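PDB 1K38: beta-lactamase OXA-2 from Salmonella typhimurium, which hydrolyses beta-lactam antibiotics, oxacillin among them, to substituted beta-amino acids and so confers antibiotic resistance as a class D serine beta-lactamase. Local coordinates for residues Q72-W76 with Q88-L92. Coordinates in Å, arbitrary orientation, origin at the centre of the assembly. Numbering follows the deposited sequence.
Sequences QIFRW and QDQDL
Residues 72-76 and 88-91 are extended parts of one long loop; Leu-92 begins helix 92-97. They lie antiparallel, their directions 161° apart. Ile-73 faces Asp-91, Phe-74 faces Gln-90 and Arg-75 faces Asp-89. Phe-74 and Gln-90 form a single hydrogen-bonded pair, CA to CA 5.2 Å. Phe-74 N donates to Gln-90 O at 2.7 Å, and Gln-90 N donates to Phe-74 O at 2.9 Å. Beyond this single bridge other bonds hold the two segments together. The m rotamer of Asp-89 brings OD1 to 3.0 Å from Trp-76 N, which donates to it. OD2 of Asp-89 meets Arg-75 NH1 at 3.1 Å in a salt bridge whose hydrogen bond is weak. At the other end of the pair, a water bridges Gln-72 O and Leu-92 N, 2.8 Å from each; it donates to the former and accepts from the latter. The Gln-90 side chain turns back along its own segment. Its NE2 donates to Gln-88 O at 3.0 Å and also bonds Gly-85 O, while OE1 bonds Thr-100 and Ser-94. The Phe-74 ring, chi1 m, packs edge-to-face on Phe-107 of helix 101-111. Asp-91 OD1 accepts from Ser-94 N, making Asp-91 the N-cap of helix 92-97. Together these bonds close the base of a long surface loop with an isolated antiparallel beta bridge, leading into a side-chain-capped helix.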
loop_
_atom_site.group_PDB
_atom_site.type_symbol
_atom_site.label_atom_id
_atom_site.label_comp_id
_atom_site.label_asym_id
_atom_site.label_seq_id
_atom_site.Cartn_x
_atom_site.Cartn_y
_atom_site.Cartn_z
ATOM N N GLN A 72 7.664 -11.305 10.655
ATOM C CA GLN A 72 7.860 -11.862 11.989
ATOM C C GLN A 72 6.512 -12.196 12.617
ATOM O O GLN A 72 5.568 -11.407 12.551
ATOM C CB GLN A 72 8.617 -10.880 12.883
ATOM C CG GLN A 72 8.979 -11.472 14.240
ATOM C CD GLN A 72 9.856 -10.559 15.069
ATOM O OE1 GLN A 72 10.404 -9.579 14.568
ATOM N NE2 GLN A 72 10.008 -10.888 16.346
ATOM N N ILE A 73 6.424 -13.372 13.226
ATOM C CA ILE A 73 5.183 -13.805 13.849
ATOM C C ILE A 73 5.295 -13.785 15.368
ATOM O O ILE A 73 6.298 -14.221 15.936
ATOM C CB ILE A 73 4.808 -15.235 13.397
ATOM C CG1 ILE A 73 4.540 -15.252 11.888
ATOM C CG2 ILE A 73 3.590 -15.726 14.168
ATOM C CD1 ILE A 73 4.208 -16.624 11.343
ATOM N N PHE A 74 4.265 -13.255 16.016
ATOM C CA PHE A 74 4.228 -13.200 17.470
ATOM C C PHE A 74 3.171 -14.200 17.918
ATOM O O PHE A 74 2.039 -14.175 17.443
ATOM C CB PHE A 74 3.909 -11.779 17.931
ATOM C CG PHE A 74 4.915 -10.771 17.460
ATOM C CD1 PHE A 74 4.786 -10.173 16.211
ATOM C CD2 PHE A 74 6.041 -10.484 18.226
ATOM C CE1 PHE A 74 5.765 -9.306 15.728
ATOM C CE2 PHE A 74 7.030 -9.617 17.752
ATOM C CZ PHE A 74 6.890 -9.028 16.499
ATOM N N ARG A 75 3.560 -15.092 18.822
ATOM C CA ARG A 75 2.676 -16.149 19.302
ATOM C C ARG A 75 1.653 -15.762 20.363
ATOM O O ARG A 75 1.986 -15.160 21.383
ATOM C CB ARG A 75 3.520 -17.320 19.817
ATOM C CG ARG A 75 4.559 -17.811 18.817
ATOM C CD ARG A 75 3.911 -18.282 17.524
ATOM N NE ARG A 75 4.905 -18.583 16.497
ATOM C CZ ARG A 75 4.612 -19.020 15.277
ATOM N NH1 ARG A 75 3.349 -19.214 14.921
ATOM N NH2 ARG A 75 5.584 -19.258 14.405
ATOM N N TRP A 76 0.403 -16.136 20.101
ATOM C CA TRP A 76 -0.718 -15.880 20.999
ATOM C C TRP A 76 -0.585 -16.804 22.211
ATOM O O TRP A 76 -0.219 -17.974 22.068
ATOM C CB TRP A 76 -2.028 -16.150 20.247
ATOM C CG TRP A 76 -3.279 -16.112 21.074
ATOM C CD1 TRP A 76 -3.669 -15.128 21.939
ATOM C CD2 TRP A 76 -4.339 -17.078 21.062
ATOM N NE1 TRP A 76 -4.908 -15.420 22.463
ATOM C CE2 TRP A 76 -5.341 -16.611 21.943
ATOM C CE3 TRP A 76 -4.539 -18.293 20.392
ATOM C CZ2 TRP A 76 -6.530 -17.316 22.168
ATOM C CZ3 TRP A 76 -5.722 -18.995 20.618
ATOM C CH2 TRP A 76 -6.700 -18.503 21.498
ATOM N N GLN A 88 -5.184 -15.248 18.259
ATOM C CA GLN A 88 -4.415 -15.985 17.262
ATOM C C GLN A 88 -3.033 -15.363 17.101
ATOM O O GLN A 88 -2.800 -14.233 17.538
ATOM C CB GLN A 88 -5.137 -15.964 15.913
ATOM C CG GLN A 88 -5.350 -14.568 15.348
ATOM C CD GLN A 88 -6.037 -14.583 13.996
ATOM O OE1 GLN A 88 -5.518 -15.138 13.029
ATOM N NE2 GLN A 88 -7.212 -13.969 13.923
ATOM N N ASP A 89 -2.117 -16.103 16.480
ATOM C CA ASP A 89 -0.771 -15.591 16.253
ATOM C C ASP A 89 -0.925 -14.353 15.384
ATOM O O ASP A 89 -1.904 -14.220 14.652
ATOM C CB ASP A 89 0.100 -16.634 15.550
ATOM C CG ASP A 89 0.306 -17.879 16.392
ATOM O OD1 ASP A 89 0.435 -17.744 17.627
ATOM O OD2 ASP A 89 0.353 -18.989 15.819
ATOM N N GLN A 90 0.041 -13.450 15.456
ATOM C CA GLN A 90 -0.059 -12.209 14.701
ATOM C C GLN A 90 1.226 -11.751 14.032
ATOM O O GLN A 90 2.326 -12.110 14.449
ATOM C CB GLN A 90 -0.479 -11.071 15.636
ATOM C CG GLN A 90 -1.590 -11.376 16.619
ATOM C CD GLN A 90 -2.935 -10.898 16.135
ATOM O OE1 GLN A 90 -3.055 -9.806 15.576
ATOM N NE2 GLN A 90 -3.966 -11.706 16.360
ATOM N N ASP A 91 1.064 -10.958 12.979
ATOM C CA ASP A 91 2.195 -10.324 12.318
ATOM C C ASP A 91 1.844 -8.845 12.424
ATOM O O ASP A 91 0.773 -8.503 12.935
ATOM C CB ASP A 91 2.385 -10.761 10.851
ATOM C CG ASP A 91 1.112 -10.717 10.020
ATOM O OD1 ASP A 91 0.171 -9.960 10.332
ATOM O OD2 ASP A 91 1.077 -11.453 9.006
ATOM N N LEU A 92 2.723 -7.957 11.981
ATOM C CA LEU A 92 2.421 -6.536 12.093
ATOM C C LEU A 92 1.129 -6.094 11.430
ATOM O O LEU A 92 0.405 -5.268 11.979
ATOM C CB LEU A 92 3.564 -5.692 11.536
ATOM C CG LEU A 92 4.791 -5.515 12.427
ATOM C CD1 LEU A 92 5.818 -4.696 11.677
ATOM C CD2 LEU A 92 4.404 -4.830 13.734
HETATM O O HOH W 1 5.309 -8.861 11.532
#